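Local structure of Sqt1 (Chaetomium thermophilum, 4ZOY) at residues A353-D356 and A362-R365; R368-E373 and R405-R410; V264-G267 and I273-V276. The protein probably acts as a WD40-repeat chaperone in ribosome biogenesis that captures a dedicated ribosomal protein while it is still being synthesised. All coordinates share one frame; numbering follows the deposited sequence.

Interaction 1. Residues A353-D356 and A362-R365; sequences AVFD and ALRR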
ATOM      1  N   ALA A 353      -6.908 -13.305  -7.759  1.00 14.09           N
ATOM      2  CA  ALA A 353      -7.459 -13.388  -9.101  1.00 13.95           C
ATOM      3  C   ALA A 353      -6.729 -12.418 -10.021  1.00 15.21           C
ATOM      4  O   ALA A 353      -6.335 -11.329  -9.608  1.00 16.35           O
ATOM      5  CB  ALA A 353      -8.954 -13.111  -9.078  1.00 14.48           C
ATOM      6  N   VAL A 354      -6.513 -12.847 -11.254  1.00 12.69           N
ATOM      7  CA  VAL A 354      -5.760 -12.077 -12.232  1.00 14.50           C
ATOM      8  C   VAL A 354      -6.655 -11.837 -13.431  1.00 15.45           C
ATOM      9  O   VAL A 354      -7.226 -12.782 -13.982  1.00 14.64           O
ATOM     10  CB  VAL A 354      -4.476 -12.809 -12.657  1.00 14.71           C
ATOM     11  CG1 VAL A 354      -3.647 -11.965 -13.631  1.00 15.55           C
ATOM     12  CG2 VAL A 354      -3.651 -13.173 -11.428  1.00 16.61           C
ATOM     13  N   PHE A 355      -6.773 -10.573 -13.828  1.00 13.21           N
ATOM     14  CA  PHE A 355      -7.647 -10.187 -14.941  1.00 13.38           C
ATOM     15  C   PHE A 355      -6.848  -9.533 -16.069  1.00 16.27           C
ATOM     16  O   PHE A 355      -5.883  -8.801 -15.816  1.00 13.94           O
ATOM     17  CB  PHE A 355      -8.723  -9.220 -14.448  1.00 12.65           C
ATOM     18  CG  PHE A 355      -9.531  -9.748 -13.302  1.00 12.70           C
ATOM     19  CD1 PHE A 355     -10.657 -10.517 -13.543  1.00 14.70           C
ATOM     20  CD2 PHE A 355      -9.171  -9.477 -11.983  1.00 14.39           C
ATOM     21  CE1 PHE A 355     -11.417 -11.009 -12.499  1.00 15.69           C
ATOM     22  CE2 PHE A 355      -9.922  -9.979 -10.925  1.00 15.83           C
ATOM     23  CZ  PHE A 355     -11.052 -10.743 -11.182  1.00 15.56           C
ATOM     24  N   ASP A 356      -7.268  -9.775 -17.308  1.00 15.84           N
ATOM     25  CA  ASP A 356      -6.618  -9.202 -18.490  1.00 13.40           C
ATOM     26  C   ASP A 356      -7.214  -7.838 -18.851  1.00 15.87           C
ATOM     27  O   ASP A 356      -8.337  -7.743 -19.351  1.00 15.49           O
ATOM     28  CB  ASP A 356      -6.738 -10.175 -19.663  1.00 14.76           C
ATOM     29  CG  ASP A 356      -5.636 -11.236 -19.674  1.00 21.37           C
ATOM     30  OD1 ASP A 356      -4.801 -11.267 -18.739  1.00 19.91           O
ATOM     31  OD2 ASP A 356      -5.604 -12.038 -20.632  1.00 26.56           O
ATOM     32  N   ALA A 362     -11.273  -9.884 -18.663  1.00 13.71           N
ATOM     33  CA  ALA A 362     -11.494 -11.328 -18.654  1.00 14.04           C
ATOM     34  C   ALA A 362     -10.611 -11.979 -17.605  1.00 15.14           C
ATOM     35  O   ALA A 362      -9.510 -11.505 -17.313  1.00 16.58           O
ATOM     36  CB  ALA A 362     -11.205 -11.933 -20.018  1.00 16.81           C
ATOM     37  N   LEU A 363     -11.090 -13.073 -17.037  1.00 15.70           N
ATOM     38  CA  LEU A 363     -10.322 -13.784 -16.028  1.00 15.14           C
ATOM     39  C   LEU A 363      -9.168 -14.549 -16.649  1.00 16.16           C
ATOM     40  O   LEU A 363      -9.360 -15.367 -17.560  1.00 20.07           O
ATOM     41  CB  LEU A 363     -11.226 -14.739 -15.253  1.00 15.41           C
ATOM     42  CG  LEU A 363     -10.582 -15.572 -14.145  1.00 15.62           C
ATOM     43  CD1 LEU A 363     -10.044 -14.654 -13.062  1.00 16.04           C
ATOM     44  CD2 LEU A 363     -11.650 -16.484 -13.573  1.00 17.51           C
ATOM     45  N   ARG A 364      -7.958 -14.250 -16.188  1.00 15.33           N
ATOM     46  CA  ARG A 364      -6.769 -14.954 -16.643  1.00 16.65           C
ATOM     47  C   ARG A 364      -6.501 -16.167 -15.761  1.00 16.45           C
ATOM     48  O   ARG A 364      -6.191 -17.245 -16.243  1.00 18.16           O
ATOM     49  CB  ARG A 364      -5.559 -14.017 -16.630  1.00 17.00           C
ATOM     50  CG  ARG A 364      -4.370 -14.544 -17.402  1.00 21.17           C
ATOM     51  CD  ARG A 364      -3.151 -13.643 -17.214  1.00 20.41           C
ATOM     52  NE  ARG A 364      -2.023 -14.099 -18.019  1.00 22.27           N
ATOM     53  CZ  ARG A 364      -1.697 -13.588 -19.201  1.00 23.24           C
ATOM     54  NH1 ARG A 364      -2.402 -12.588 -19.716  1.00 23.03           N
ATOM     55  NH2 ARG A 364      -0.659 -14.071 -19.867  1.00 23.93           N
ATOM     56  N   ARG A 365      -6.619 -15.973 -14.460  1.00 15.99           N
ATOM     57  CA  ARG A 365      -6.353 -17.045 -13.518  1.00 17.04           C
ATOM     58  C   ARG A 365      -6.983 -16.743 -12.175  1.00 14.34           C
ATOM     59  O   ARG A 365      -6.931 -15.615 -11.684  1.00 15.38           O
ATOM     60  CB  ARG A 365      -4.846 -17.257 -13.350  1.00 18.45           C
ATOM     61  CG  ARG A 365      -4.488 -18.543 -12.612  1.00 26.30           C
ATOM     62  CD  ARG A 365      -3.060 -18.968 -12.913  1.00 28.98           C
ATOM     63  NE  ARG A 365      -2.825 -20.364 -12.558  1.00 43.09           N
ATOM     64  CZ  ARG A 365      -1.753 -21.057 -12.930  1.00 45.96           C
ATOM     65  NH1 ARG A 365      -0.814 -20.478 -13.672  1.00 38.16           N
ATOM     66  NH2 ARG A 365      -1.622 -22.327 -12.563  1.00 45.77           N
TER
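The outer hairpin of a propeller blade, strands 352-356 and 362-367, closes here through a classic beta bulge, with Arg364 and Arg365 both set opposite Val354. The carbonyl of Val354 takes two backbone N-H groups: Arg364 N sits 2.7 Å from Val354 O, while Arg365 N stays back at 3.3 Å from the same oxygen. Val354 N answers by donating to Arg365 O. Further along, Asp356 N bonds to Ala362 O. The extra residue shifts the register by one between Val354 and Phe355, and the short strands run at 130° to each other.

Because of the bulge, Arg364 points toward the neighbouring strand. Its CG stands trans to the backbone N (chi1 -166°) and the chain stays extended to NE, passing Val354 CG1 with CD at 4.0 Å. The guanidinium thus arrives beside Asp356, and NH1 makes a salt bridge to Asp356 OD1 at 2.9 Å. The oxygen lies in the guanidinium plane; NH1 meets it on the syn side but somewhat out of the carboxylate plane, the two planar groups being turned 57° against each other. Each charge has a second partner: Asp356 OD2 pairs with Arg359 in the connecting turn, and Arg364 NH2 bonds to Arg410 O of the following blade.

On the other face, Leu363 CD1 tucks in 3.5 Å from Val354 O and 3.9 Å from Phe355 CE1, meeting the ring obliquely. Phe355 also packs on Ile326, and its backbone bonds to Leu343 of the adjacent strand.

Phe355-Asp356 lies where the Trp-Asp pair of a WD repeat is expected, consistent with the predicted repeat. The whole is the bulged, antiparallel outer edge of a WD40 propeller blade.

Interaction 2. Residues R368-E373 and R405-R410; sequences RGAHAE and RRWDLR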
ATOM      1  N   ARG A 368      -6.936 -20.068  -6.314  1.00 18.61           N
ATOM      2  CA  ARG A 368      -7.628 -20.408  -5.083  1.00 18.85           C
ATOM      3  C   ARG A 368      -6.620 -20.930  -4.070  1.00 16.42           C
ATOM      4  O   ARG A 368      -5.712 -21.671  -4.419  1.00 19.48           O
ATOM      5  CB  ARG A 368      -8.723 -21.457  -5.326  1.00 20.69           C
ATOM      6  CG  ARG A 368      -9.727 -21.084  -6.412  1.00 23.21           C
ATOM      7  CD  ARG A 368     -10.562 -22.311  -6.792  1.00 28.78           C
ATOM      8  NE  ARG A 368     -11.451 -22.067  -7.928  1.00 35.29           N
ATOM      9  CZ  ARG A 368     -12.748 -21.804  -7.814  1.00 36.56           C
ATOM     10  NH1 ARG A 368     -13.308 -21.745  -6.613  1.00 46.75           N
ATOM     11  NH2 ARG A 368     -13.490 -21.599  -8.898  1.00 38.75           N
ATOM     12  N   GLY A 369      -6.766 -20.518  -2.821  1.00 17.82           N
ATOM     13  CA  GLY A 369      -5.867 -20.994  -1.782  1.00 20.83           C
ATOM     14  C   GLY A 369      -4.437 -20.499  -1.908  1.00 20.22           C
ATOM     15  O   GLY A 369      -3.499 -21.148  -1.443  1.00 18.96           O
ATOM     16  N   ALA A 370      -4.258 -19.341  -2.543  1.00 17.38           N
ATOM     17  CA  ALA A 370      -2.949 -18.708  -2.624  1.00 15.35           C
ATOM     18  C   ALA A 370      -2.355 -18.519  -1.232  1.00 15.61           C
ATOM     19  O   ALA A 370      -1.144 -18.659  -1.043  1.00 17.97           O
ATOM     20  CB  ALA A 370      -3.054 -17.360  -3.343  1.00 15.72           C
ATOM     21  N   HIS A 371      -3.217 -18.213  -0.264  1.00 16.71           N
ATOM     22  CA  HIS A 371      -2.793 -18.199   1.129  1.00 16.92           C
ATOM     23  C   HIS A 371      -3.732 -19.062   1.959  1.00 16.16           C
ATOM     24  O   HIS A 371      -4.259 -18.642   2.996  1.00 16.94           O
ATOM     25  CB  HIS A 371      -2.699 -16.762   1.639  1.00 15.80           C
ATOM     26  CG  HIS A 371      -1.511 -16.046   1.082  1.00 16.16           C
ATOM     27  ND1 HIS A 371      -0.278 -16.048   1.698  1.00 14.73           N
ATOM     28  CD2 HIS A 371      -1.345 -15.376  -0.085  1.00 14.54           C
ATOM     29  CE1 HIS A 371       0.595 -15.406   0.944  1.00 14.76           C
ATOM     30  NE2 HIS A 371      -0.028 -14.987  -0.145  1.00 13.78           N
ATOM     31  N   ALA A 372      -3.903 -20.293   1.479  1.00 19.01           N
ATOM     32  CA  ALA A 372      -4.857 -21.239   2.050  1.00 18.38           C
ATOM     33  C   ALA A 372      -6.238 -20.589   2.137  1.00 21.43           C
ATOM     34  O   ALA A 372      -6.695 -19.996   1.164  1.00 20.21           O
ATOM     35  CB  ALA A 372      -4.376 -21.721   3.415  1.00 21.57           C
ATOM     36  N   GLU A 373      -6.901 -20.680   3.281  1.00 20.75           N
ATOM     37  CA  GLU A 373      -8.193 -20.025   3.446  1.00 21.22           C
ATOM     38  C   GLU A 373      -8.074 -18.794   4.341  1.00 22.58           C
ATOM     39  O   GLU A 373      -9.072 -18.304   4.875  1.00 24.16           O
ATOM     40  CB  GLU A 373      -9.235 -21.001   4.009  1.00 25.02           C
ATOM     41  CG  GLU A 373      -9.692 -22.073   3.009  1.00 30.25           C
ATOM     42  CD  GLU A 373      -8.600 -23.068   2.651  1.00 40.21           C
ATOM     43  OE1 GLU A 373      -8.121 -23.778   3.565  1.00 43.38           O
ATOM     44  OE2 GLU A 373      -8.218 -23.143   1.459  1.00 42.49           O
ATOM     45  N   ARG A 405       4.585 -15.156  -0.586  1.00 14.32           N
ATOM     46  CA  ARG A 405       4.755 -15.948  -1.796  1.00 12.88           C
ATOM     47  C   ARG A 405       5.040 -15.074  -2.997  1.00 13.39           C
ATOM     48  O   ARG A 405       4.724 -13.889  -3.003  1.00 14.52           O
ATOM     49  CB  ARG A 405       3.515 -16.812  -2.053  1.00 15.07           C
ATOM     50  CG  ARG A 405       3.331 -17.918  -1.021  1.00 15.52           C
ATOM     51  CD  ARG A 405       2.290 -18.959  -1.395  1.00 16.14           C
ATOM     52  NE  ARG A 405       2.373 -20.060  -0.434  1.00 17.40           N
ATOM     53  CZ  ARG A 405       1.666 -20.121   0.687  1.00 16.39           C
ATOM     54  NH1 ARG A 405       0.783 -19.179   0.983  1.00 15.02           N
ATOM     55  NH2 ARG A 405       1.839 -21.141   1.526  1.00 20.43           N
ATOM     56  N   ARG A 406       5.657 -15.662  -4.018  1.00 14.03           N
ATOM     57  CA  ARG A 406       5.817 -14.927  -5.256  1.00 14.26           C
ATOM     58  C   ARG A 406       5.324 -15.790  -6.395  1.00 17.71           C
ATOM     59  O   ARG A 406       5.552 -17.010  -6.423  1.00 16.18           O
ATOM     60  CB  ARG A 406       7.244 -14.499  -5.482  1.00 17.11           C
ATOM     61  CG  ARG A 406       7.318 -13.619  -6.726  1.00 20.91           C
ATOM     62  CD  ARG A 406       8.610 -12.955  -6.816  1.00 19.08           C
ATOM     63  NE  ARG A 406       8.823 -11.978  -5.765  1.00 16.34           N
ATOM     64  CZ  ARG A 406      10.025 -11.520  -5.441  1.00 15.37           C
ATOM     65  NH1 ARG A 406      11.104 -12.006  -6.060  1.00 18.12           N
ATOM     66  NH2 ARG A 406      10.165 -10.599  -4.518  1.00 16.91           N
ATOM     67  N   TRP A 407       4.633 -15.136  -7.320  1.00 15.73           N
ATOM     68  CA  TRP A 407       3.879 -15.798  -8.365  1.00 15.66           C
ATOM     69  C   TRP A 407       4.312 -15.309  -9.727  1.00 15.76           C
ATOM     70  O   TRP A 407       4.573 -14.115  -9.916  1.00 16.38           O
ATOM     71  CB  TRP A 407       2.383 -15.538  -8.202  1.00 15.61           C
ATOM     72  CG  TRP A 407       1.870 -15.787  -6.829  1.00 15.17           C
ATOM     73  CD1 TRP A 407       1.791 -14.891  -5.807  1.00 16.27           C
ATOM     74  CD2 TRP A 407       1.348 -17.018  -6.333  1.00 15.78           C
ATOM     75  NE1 TRP A 407       1.249 -15.491  -4.699  1.00 13.07           N
ATOM     76  CE2 TRP A 407       0.977 -16.801  -4.992  1.00 14.58           C
ATOM     77  CE3 TRP A 407       1.175 -18.291  -6.887  1.00 17.80           C
ATOM     78  CZ2 TRP A 407       0.432 -17.801  -4.200  1.00 17.16           C
ATOM     79  CZ3 TRP A 407       0.631 -19.284  -6.102  1.00 19.16           C
ATOM     80  CH2 TRP A 407       0.265 -19.035  -4.774  1.00 17.96           C
ATOM     81  N   ASP A 408       4.377 -16.252 -10.658  1.00 15.57           N
ATOM     82  CA  ASP A 408       4.569 -15.991 -12.079  1.00 15.42           C
ATOM     83  C   ASP A 408       3.186 -15.984 -12.722  1.00 14.76           C
ATOM     84  O   ASP A 408       2.524 -17.018 -12.790  1.00 17.31           O
ATOM     85  CB  ASP A 408       5.492 -17.078 -12.665  1.00 15.92           C
ATOM     86  CG  ASP A 408       5.532 -17.109 -14.185  1.00 17.60           C
ATOM     87  OD1 ASP A 408       5.005 -16.210 -14.870  1.00 16.38           O
ATOM     88  OD2 ASP A 408       6.139 -18.081 -14.689  1.00 19.81           O
ATOM     89  N   LEU A 409       2.749 -14.817 -13.192  1.00 14.59           N
ATOM     90  CA  LEU A 409       1.373 -14.662 -13.660  1.00 14.79           C
ATOM     91  C   LEU A 409       1.226 -14.801 -15.174  1.00 17.19           C
ATOM     92  O   LEU A 409       0.190 -14.438 -15.724  1.00 18.45           O
ATOM     93  CB  LEU A 409       0.811 -13.304 -13.219  1.00 14.98           C
ATOM     94  CG  LEU A 409       0.766 -13.061 -11.702  1.00 17.47           C
ATOM     95  CD1 LEU A 409       0.056 -11.747 -11.419  1.00 18.46           C
ATOM     96  CD2 LEU A 409       0.097 -14.210 -10.952  1.00 19.20           C
ATOM     97  N   ARG A 410       2.246 -15.316 -15.849  1.00 16.45           N
ATOM     98  CA  ARG A 410       2.132 -15.480 -17.303  1.00 16.87           C
ATOM     99  C   ARG A 410       1.094 -16.527 -17.698  1.00 20.56           C
ATOM    100  O   ARG A 410       0.481 -16.415 -18.757  1.00 22.99           O
ATOM    101  CB  ARG A 410       3.487 -15.849 -17.914  1.00 19.34           C
ATOM    102  CG  ARG A 410       4.495 -14.726 -17.867  1.00 16.70           C
ATOM    103  CD  ARG A 410       5.854 -15.213 -18.340  1.00 18.62           C
ATOM    104  NE  ARG A 410       6.374 -16.275 -17.481  1.00 19.14           N
ATOM    105  CZ  ARG A 410       7.422 -17.040 -17.775  1.00 22.55           C
ATOM    106  NH1 ARG A 410       8.069 -16.881 -18.923  1.00 21.75           N
ATOM    107  NH2 ARG A 410       7.822 -17.974 -16.923  1.00 22.75           N
TER
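This contact belongs to the Asp-His-Ser-Trp hydrogen-bond network of a WD40 blade: the loop 368-373, which leads into the blade, lies over strand 404-408. Ala370 CB rests 3.6 Å from Trp407 CZ2, approaching the indole obliquely, while Ala370 O sits near the ring plane at its edge. Next to it, the side chains of His371 and Arg405 run antiparallel alongside one another, the imidazole turned 60° from the guanidinium.

Ser397 on the neighbouring strand joins the two aromatic residues. Trp407 NE1 donates to its OG, His371 NE2 bonds to the same hydroxyl, and His371 ND1 is held by Asp401, so both ring nitrogens are occupied and the imidazole is fixed in its rotation.

Arg405 adds charge to this network. Its chain, extended from CG to NE, brings NH1 to 2.8 Å from Ala370 O, and the guanidinium is anchored by salt bridges from NE to Glu444 and from NH1 to Asp401. A leucine in its place is likely to leave Glu444 and Asp401 without their positive mate and Asp401 less firmly positioned for His371.

Beyond Trp407, Asp408 ends the strand in an Asx turn: OD1 takes Arg410 N, and the Arg410 guanidinium grips the carboxylate side-on, Arg410 NH2 to Asp408 OD2 at 2.8 Å. Trp407-Asp408 is the Trp-Asp signature that gives the WD repeat its name.

Interaction 3. Residues V264-G267 and I273-V276; sequences VAVG and IKIV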
ATOM      1  N   VAL A 264      -9.367   3.536 -12.796  1.00 14.00           N
ATOM      2  CA  VAL A 264      -9.182   3.188 -11.400  1.00 13.71           C
ATOM      3  C   VAL A 264      -9.976   1.914 -11.114  1.00 15.69           C
ATOM      4  O   VAL A 264     -11.093   1.742 -11.619  1.00 15.56           O
ATOM      5  CB  VAL A 264      -9.611   4.353 -10.463  1.00 14.37           C
ATOM      6  CG1 VAL A 264     -11.068   4.756 -10.700  1.00 17.45           C
ATOM      7  CG2 VAL A 264      -9.374   4.000  -9.001  1.00 14.18           C
ATOM      8  N   ALA A 265      -9.368   1.005 -10.347  1.00 13.62           N
ATOM      9  CA  ALA A 265     -10.051  -0.195  -9.851  1.00 13.22           C
ATOM     10  C   ALA A 265     -10.335  -0.024  -8.379  1.00 14.70           C
ATOM     11  O   ALA A 265      -9.460   0.409  -7.626  1.00 15.02           O
ATOM     12  CB  ALA A 265      -9.202  -1.433 -10.080  1.00 13.59           C
ATOM     13  N   VAL A 266     -11.555  -0.365  -7.965  1.00 14.30           N
ATOM     14  CA  VAL A 266     -11.896  -0.392  -6.544  1.00 13.79           C
ATOM     15  C   VAL A 266     -12.329  -1.802  -6.185  1.00 14.96           C
ATOM     16  O   VAL A 266     -12.916  -2.511  -6.995  1.00 15.59           O
ATOM     17  CB  VAL A 266     -13.004   0.620  -6.153  1.00 15.92           C
ATOM     18  CG1 VAL A 266     -12.563   2.033  -6.509  1.00 15.70           C
ATOM     19  CG2 VAL A 266     -14.332   0.297  -6.843  1.00 16.17           C
ATOM     20  N   GLY A 267     -11.984  -2.218  -4.978  1.00 13.90           N
ATOM     21  CA  GLY A 267     -12.285  -3.565  -4.530  1.00 15.94           C
ATOM     22  C   GLY A 267     -13.003  -3.499  -3.210  1.00 15.37           C
ATOM     23  O   GLY A 267     -12.721  -2.649  -2.367  1.00 14.86           O
ATOM     24  N   ILE A 273     -15.238  -6.098  -7.622  1.00 14.62           N
ATOM     25  CA  ILE A 273     -14.298  -5.134  -8.163  1.00 13.62           C
ATOM     26  C   ILE A 273     -15.028  -4.301  -9.206  1.00 16.71           C
ATOM     27  O   ILE A 273     -15.783  -4.840 -10.010  1.00 16.17           O
ATOM     28  CB  ILE A 273     -13.085  -5.813  -8.818  1.00 13.90           C
ATOM     29  CG1 ILE A 273     -12.335  -6.672  -7.803  1.00 15.79           C
ATOM     30  CG2 ILE A 273     -12.149  -4.765  -9.427  1.00 15.30           C
ATOM     31  CD1 ILE A 273     -11.383  -7.643  -8.419  1.00 17.51           C
ATOM     32  N   LYS A 274     -14.826  -2.988  -9.185  1.00 13.60           N
ATOM     33  CA  LYS A 274     -15.369  -2.107 -10.219  1.00 13.76           C
ATOM     34  C   LYS A 274     -14.231  -1.378 -10.913  1.00 15.00           C
ATOM     35  O   LYS A 274     -13.307  -0.904 -10.248  1.00 15.66           O
ATOM     36  CB  LYS A 274     -16.348  -1.088  -9.629  1.00 14.52           C
ATOM     37  CG  LYS A 274     -17.530  -1.676  -8.877  1.00 16.00           C
ATOM     38  CD  LYS A 274     -18.551  -2.234  -9.848  1.00 17.65           C
ATOM     39  CE  LYS A 274     -19.706  -2.902  -9.118  1.00 19.33           C
ATOM     40  NZ  LYS A 274     -20.762  -3.335 -10.098  1.00 23.95           N
ATOM     41  N   ILE A 275     -14.302  -1.291 -12.240  1.00 14.49           N
ATOM     42  CA  ILE A 275     -13.333  -0.550 -13.050  1.00 13.47           C
ATOM     43  C   ILE A 275     -14.004   0.727 -13.552  1.00 16.41           C
ATOM     44  O   ILE A 275     -15.044   0.657 -14.205  1.00 16.87           O
ATOM     45  CB  ILE A 275     -12.827  -1.371 -14.255  1.00 14.18           C
ATOM     46  CG1 ILE A 275     -12.361  -2.758 -13.803  1.00 14.43           C
ATOM     47  CG2 ILE A 275     -11.703  -0.623 -14.976  1.00 14.96           C
ATOM     48  CD1 ILE A 275     -11.243  -2.746 -12.752  1.00 13.99           C
ATOM     49  N   VAL A 276     -13.410   1.881 -13.242  1.00 14.35           N
ATOM     50  CA  VAL A 276     -14.006   3.179 -13.562  1.00 16.39           C
ATOM     51  C   VAL A 276     -13.030   4.013 -14.378  1.00 16.26           C
ATOM     52  O   VAL A 276     -11.836   4.049 -14.087  1.00 16.28           O
ATOM     53  CB  VAL A 276     -14.400   3.947 -12.284  1.00 15.18           C
ATOM     54  CG1 VAL A 276     -14.979   5.313 -12.622  1.00 18.75           C
ATOM     55  CG2 VAL A 276     -15.406   3.146 -11.470  1.00 17.43           C
TER
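The flat body here is the two-stranded sheet, with Val264 and Val266 against Val276 and Lys274 on one face and Ala265 against Ile275 on the other, where Gly267 adds no side chain beside Ile273.

Between the faces runs a regular antiparallel ladder, the strands at 161°. Val264 and Val276 exchange two backbone bonds, each 2.8 Å between the N of one and the O of the other, and Val266 and Lys274 exchange two more; Val266 N approaches in the carbonyl plane of Lys274.

Val264 and Val276 stand in parallel on their face. With chi1 at 57°, Val264 places CG1 between its own N and carbonyl carbon, 3.8 Å from Val276 CB. Val266 CG2 lies 3.7 Å from Lys274 CB. From there the lysine bends at chi2 (-75°) and turns off from the valine, so that NZ bonds to Arg245 O and Ser323 OG. Phe246 packs on Val266 and Val276.

On the opposite face, Ile275 folds its CD1 back to 3.6 Å from Ala265 CB. This face packs on the next blade, where Leu343 touches Ala265 and Ile275, and Ala345 touches Ile273. Such an apolar hairpin of the second and third strands, with one face laid against the next blade, is characteristic of the beta propeller.

From the N terminus the three contacts follow in series, none nested or crossing. Interaction 3 closes first, a tight hairpin between the second and third strands of the blade 252-324. Interaction 1 closes a similar turn in the next blade, between its third and outermost strands, and Phe355 meets Ile273 across the interface of the two blades. The chain then passes into interaction 2, a longer loop that pins the entry of the following blade to its third strand. Arg364 and Val354 of interaction 1 meet the end of segment 405-410, Val354 packing on Leu409, which joins interactions 1 and 2. Three successive blades of the eight-bladed propeller are thus tied together, with 353-365 in the middle.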